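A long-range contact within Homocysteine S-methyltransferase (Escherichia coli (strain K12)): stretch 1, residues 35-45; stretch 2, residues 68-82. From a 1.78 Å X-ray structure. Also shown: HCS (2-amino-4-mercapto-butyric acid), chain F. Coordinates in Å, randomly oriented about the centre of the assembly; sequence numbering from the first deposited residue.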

# COMPACT_ATOMS: atom_id res chain seq x y z
N ALA A 35 -16.25 -3.32 12.63
CA ALA A 35 -16.78 -4.63 12.99
C ALA A 35 -16.37 -5.76 12.05
O ALA A 35 -16.27 -6.91 12.46
CB ALA A 35 -18.30 -4.56 13.08
N ASP A 36 -16.13 -5.42 10.78
CA ASP A 36 -15.79 -6.44 9.79
C ASP A 36 -14.83 -5.87 8.76
O ASP A 36 -14.51 -4.69 8.79
CB ASP A 36 -17.06 -6.95 9.11
CG ASP A 36 -17.72 -5.89 8.26
OD1 ASP A 36 -17.35 -5.77 7.08
OD2 ASP A 36 -18.60 -5.16 8.78
N SER A 37 -14.39 -6.72 7.83
CA SER A 37 -13.38 -6.31 6.86
C SER A 37 -13.91 -5.35 5.81
O SER A 37 -13.13 -4.83 5.02
CB SER A 37 -12.79 -7.54 6.17
OG SER A 37 -13.71 -8.09 5.24
N LEU A 38 -15.22 -5.11 5.77
CA LEU A 38 -15.74 -4.16 4.79
C LEU A 38 -16.02 -2.83 5.46
O LEU A 38 -16.85 -2.06 4.98
CB LEU A 38 -17.01 -4.70 4.12
CG LEU A 38 -16.88 -6.05 3.40
CD1 LEU A 38 -18.20 -6.42 2.71
CD2 LEU A 38 -15.71 -6.06 2.42
N TRP A 39 -15.33 -2.55 6.56
CA TRP A 39 -15.61 -1.35 7.34
C TRP A 39 -15.44 -0.07 6.51
O TRP A 39 -16.10 0.92 6.79
CB TRP A 39 -14.73 -1.27 8.59
CG TRP A 39 -13.25 -1.23 8.33
CD1 TRP A 39 -12.38 -2.29 8.38
CD2 TRP A 39 -12.46 -0.08 7.99
NE1 TRP A 39 -11.11 -1.87 8.09
CE2 TRP A 39 -11.12 -0.52 7.85
CE3 TRP A 39 -12.75 1.28 7.80
CZ2 TRP A 39 -10.08 0.36 7.52
CZ3 TRP A 39 -11.72 2.14 7.47
CH2 TRP A 39 -10.40 1.67 7.33
N SER A 40 -14.57 -0.10 5.50
CA SER A 40 -14.33 1.10 4.70
C SER A 40 -15.61 1.61 4.01
O SER A 40 -15.78 2.81 3.85
CB SER A 40 -13.23 0.85 3.67
OG SER A 40 -13.52 -0.26 2.84
N ALA A 41 -16.50 0.70 3.62
CA ALA A 41 -17.74 1.11 2.97
C ALA A 41 -18.60 1.95 3.91
O ALA A 41 -19.23 2.92 3.49
CB ALA A 41 -18.51 -0.11 2.47
N LYS A 42 -18.61 1.58 5.18
CA LYS A 42 -19.38 2.31 6.17
C LYS A 42 -18.71 3.64 6.50
O LYS A 42 -19.35 4.68 6.47
CB LYS A 42 -19.56 1.50 7.46
CG LYS A 42 -20.39 2.26 8.51
CD LYS A 42 -20.65 1.43 9.75
CE LYS A 42 -19.49 1.52 10.73
NZ LYS A 42 -19.73 0.72 11.98
N VAL A 43 -17.42 3.60 6.81
CA VAL A 43 -16.74 4.82 7.24
C VAL A 43 -16.63 5.84 6.10
O VAL A 43 -16.74 7.05 6.33
CB VAL A 43 -15.34 4.52 7.81
CG1 VAL A 43 -14.64 5.80 8.25
CG2 VAL A 43 -15.46 3.57 9.00
N LEU A 44 -16.44 5.37 4.87
CA LEU A 44 -16.34 6.28 3.74
C LEU A 44 -17.65 7.02 3.53
O LEU A 44 -17.68 8.17 3.07
CB LEU A 44 -15.94 5.53 2.47
CG LEU A 44 -14.45 5.24 2.32
CD1 LEU A 44 -14.23 4.26 1.16
CD2 LEU A 44 -13.68 6.52 2.07
N VAL A 45 -18.74 6.37 3.89
CA VAL A 45 -20.06 6.97 3.79
C VAL A 45 -20.42 7.80 5.03
O VAL A 45 -20.80 8.96 4.92
CB VAL A 45 -21.13 5.89 3.55
CG1 VAL A 45 -22.54 6.45 3.77
CG2 VAL A 45 -20.99 5.31 2.13
N THR A 68 -4.36 5.08 0.46
CA THR A 68 -5.82 5.24 0.58
C THR A 68 -6.48 4.06 1.27
O THR A 68 -5.92 2.96 1.35
CB THR A 68 -6.48 5.45 -0.79
OG1 THR A 68 -6.22 4.32 -1.63
CG2 THR A 68 -5.93 6.71 -1.45
N ALA A 69 -7.70 4.28 1.78
CA ALA A 69 -8.43 3.24 2.50
C ALA A 69 -9.18 2.31 1.55
O ALA A 69 -10.37 2.06 1.75
CB ALA A 69 -9.41 3.89 3.48
N SER A 70 -8.50 1.80 0.52
CA SER A 70 -9.17 1.01 -0.51
C SER A 70 -8.70 -0.45 -0.54
O SER A 70 -8.99 -1.17 -1.49
CB SER A 70 -8.96 1.64 -1.89
OG SER A 70 -7.59 1.93 -2.10
N TYR A 71 -7.96 -0.86 0.48
CA TYR A 71 -7.37 -2.21 0.53
C TYR A 71 -8.39 -3.33 0.29
O TYR A 71 -8.07 -4.35 -0.37
CB TYR A 71 -6.70 -2.41 1.88
CG TYR A 71 -6.08 -3.77 2.09
CD1 TYR A 71 -4.91 -4.12 1.43
CD2 TYR A 71 -6.65 -4.70 2.95
CE1 TYR A 71 -4.32 -5.36 1.62
CE2 TYR A 71 -6.08 -5.94 3.15
CZ TYR A 71 -4.91 -6.26 2.49
OH TYR A 71 -4.33 -7.49 2.68
N GLN A 72 -9.58 -3.16 0.84
CA GLN A 72 -10.66 -4.14 0.68
C GLN A 72 -11.87 -3.53 -0.03
O GLN A 72 -12.99 -4.04 0.06
CB GLN A 72 -11.03 -4.74 2.04
CG GLN A 72 -10.15 -5.96 2.36
CD GLN A 72 -9.97 -6.24 3.83
OE1 GLN A 72 -9.87 -5.33 4.65
NE2 GLN A 72 -9.92 -7.52 4.18
N ALA A 73 -11.64 -2.44 -0.75
CA ALA A 73 -12.69 -1.80 -1.54
C ALA A 73 -12.66 -2.24 -3.01
O ALA A 73 -11.96 -1.65 -3.84
CB ALA A 73 -12.58 -0.28 -1.43
N THR A 74 -13.42 -3.28 -3.32
CA THR A 74 -13.63 -3.72 -4.70
C THR A 74 -15.12 -3.93 -4.91
O THR A 74 -15.84 -4.14 -3.95
CB THR A 74 -12.91 -5.04 -5.03
OG1 THR A 74 -13.33 -6.04 -4.09
CG2 THR A 74 -11.38 -4.87 -4.98
N PRO A 75 -15.57 -3.88 -6.17
CA PRO A 75 -16.96 -4.26 -6.44
C PRO A 75 -17.29 -5.67 -5.93
O PRO A 75 -18.37 -5.86 -5.39
CB PRO A 75 -17.04 -4.20 -7.96
CG PRO A 75 -16.05 -3.14 -8.33
CD PRO A 75 -14.90 -3.33 -7.36
N ALA A 76 -16.37 -6.62 -6.07
CA ALA A 76 -16.57 -7.98 -5.54
C ALA A 76 -16.85 -7.97 -4.04
O ALA A 76 -17.82 -8.59 -3.57
CB ALA A 76 -15.34 -8.85 -5.82
N GLY A 77 -16.00 -7.29 -3.28
CA GLY A 77 -16.18 -7.21 -1.84
C GLY A 77 -17.46 -6.48 -1.44
O GLY A 77 -18.21 -6.95 -0.58
N PHE A 78 -17.71 -5.33 -2.07
CA PHE A 78 -18.79 -4.46 -1.63
C PHE A 78 -20.17 -4.92 -2.12
O PHE A 78 -21.19 -4.33 -1.74
CB PHE A 78 -18.54 -3.01 -2.07
CG PHE A 78 -17.51 -2.27 -1.23
CD1 PHE A 78 -16.94 -2.86 -0.11
CD2 PHE A 78 -17.14 -0.97 -1.55
CE1 PHE A 78 -15.99 -2.17 0.67
CE2 PHE A 78 -16.22 -0.28 -0.78
CZ PHE A 78 -15.64 -0.88 0.33
N ALA A 79 -20.20 -5.98 -2.93
CA ALA A 79 -21.48 -6.52 -3.39
C ALA A 79 -22.23 -7.14 -2.21
O ALA A 79 -23.45 -7.23 -2.22
CB ALA A 79 -21.29 -7.53 -4.49
N ALA A 80 -21.50 -7.56 -1.19
CA ALA A 80 -22.14 -8.08 0.03
C ALA A 80 -22.83 -6.97 0.81
O ALA A 80 -23.57 -7.24 1.76
CB ALA A 80 -21.12 -8.79 0.91
N ARG A 81 -22.60 -5.72 0.43
CA ARG A 81 -23.27 -4.59 1.07
C ARG A 81 -24.35 -4.00 0.17
O ARG A 81 -24.85 -2.91 0.43
CB ARG A 81 -22.26 -3.52 1.47
CG ARG A 81 -21.28 -3.96 2.55
CD ARG A 81 -22.01 -4.21 3.85
NE ARG A 81 -21.11 -4.62 4.91
CZ ARG A 81 -20.96 -5.88 5.32
NH1 ARG A 81 -21.66 -6.85 4.75
NH2 ARG A 81 -20.10 -6.16 6.29
N GLY A 82 -24.68 -4.71 -0.90
CA GLY A 82 -25.70 -4.28 -1.84
C GLY A 82 -25.29 -3.18 -2.80
O GLY A 82 -26.14 -2.55 -3.41
N HCS F . -4.87 -1.70 4.34
CA HCS F . -3.45 -1.60 4.61
CB HCS F . -2.78 -2.94 4.34
CG HCS F . -3.34 -4.02 5.25
SD HCS F . -2.30 -5.50 5.13
C HCS F . -2.85 -0.55 3.72
OXT HCS F . -3.59 0.04 2.90
O HCS F . -1.63 -0.29 3.84

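Two stretches distant in sequence can be held together almost entirely by side-chain packing, and this contact in homocysteine S-methyltransferase is a compact example. No hydrogen bond crosses between the stretches, yet together they bury 599 Å² of surface, and most of the organization can be read from three residues: L38, R81 and F78.

L38 contributes the largest share. It sits in the turn that leads into the first helix, with its CA-to-CB bond pointing toward the second stretch and its side chain in the m,t rotamer. Both methyl groups lie near the carbonyl oxygen of G77, L38 CD1 being the closer at 3.3 Å from G77 O. L38 CD1 also lies 4.2 Å from A80 CB, while L38 CD2 approaches F78 CD1 at 4.3 Å, near the plane of the ring. L38 thus meets the backbone of G77 through its carbonyl oxygen; a CB on G77 would have room, so the contact does not explain the glycine.

R81 shows how a charged residue can serve an apolar contact as well as an ionic one. L38 CD1 lies over one face of the R81 guanidinium, 3.8 Å from R81 CZ, so the flat surface of the group covers the leucine methyl. At the end of the same group, R81 NH2 forms a salt bridge of 2.9 Å with D36 OD1. That carboxylate oxygen has a second task: D36 OD1 accepts a hydrogen bond from the backbone N of L38, at 2.6 Å from L38 N to D36 OD1, within the type I turn from D36 to W39. One atom thus ties the local turn to the distant arginine, close beside the leucine that the arginine covers.

The CA-to-CB bond of F78 points sideways to the first stretch, but the end of the ring comes nearer to it and is used on both face and edge. A41 CB stands over one face, 3.8 Å from the centroid of the F78 ring and 17° off the normal, a CH-pi arrangement. At the edge, S40 OG lies 3.3 Å from F78 CZ, a close approach near the ring plane. The ring thus packs against two small residues near the start of the helix, S40 at its edge and A41 over its face.

Q72 extends the contact beyond these three. Q72 OE1 comes within 3.3 Å of S37 O, but both atoms are acceptors and no hydrogen bond results; Q72 NE2 is satisfied elsewhere in the structure. The general lesson is that proximity of polar atoms is not itself bonding, and that shape and a single salt bridge can define a contact.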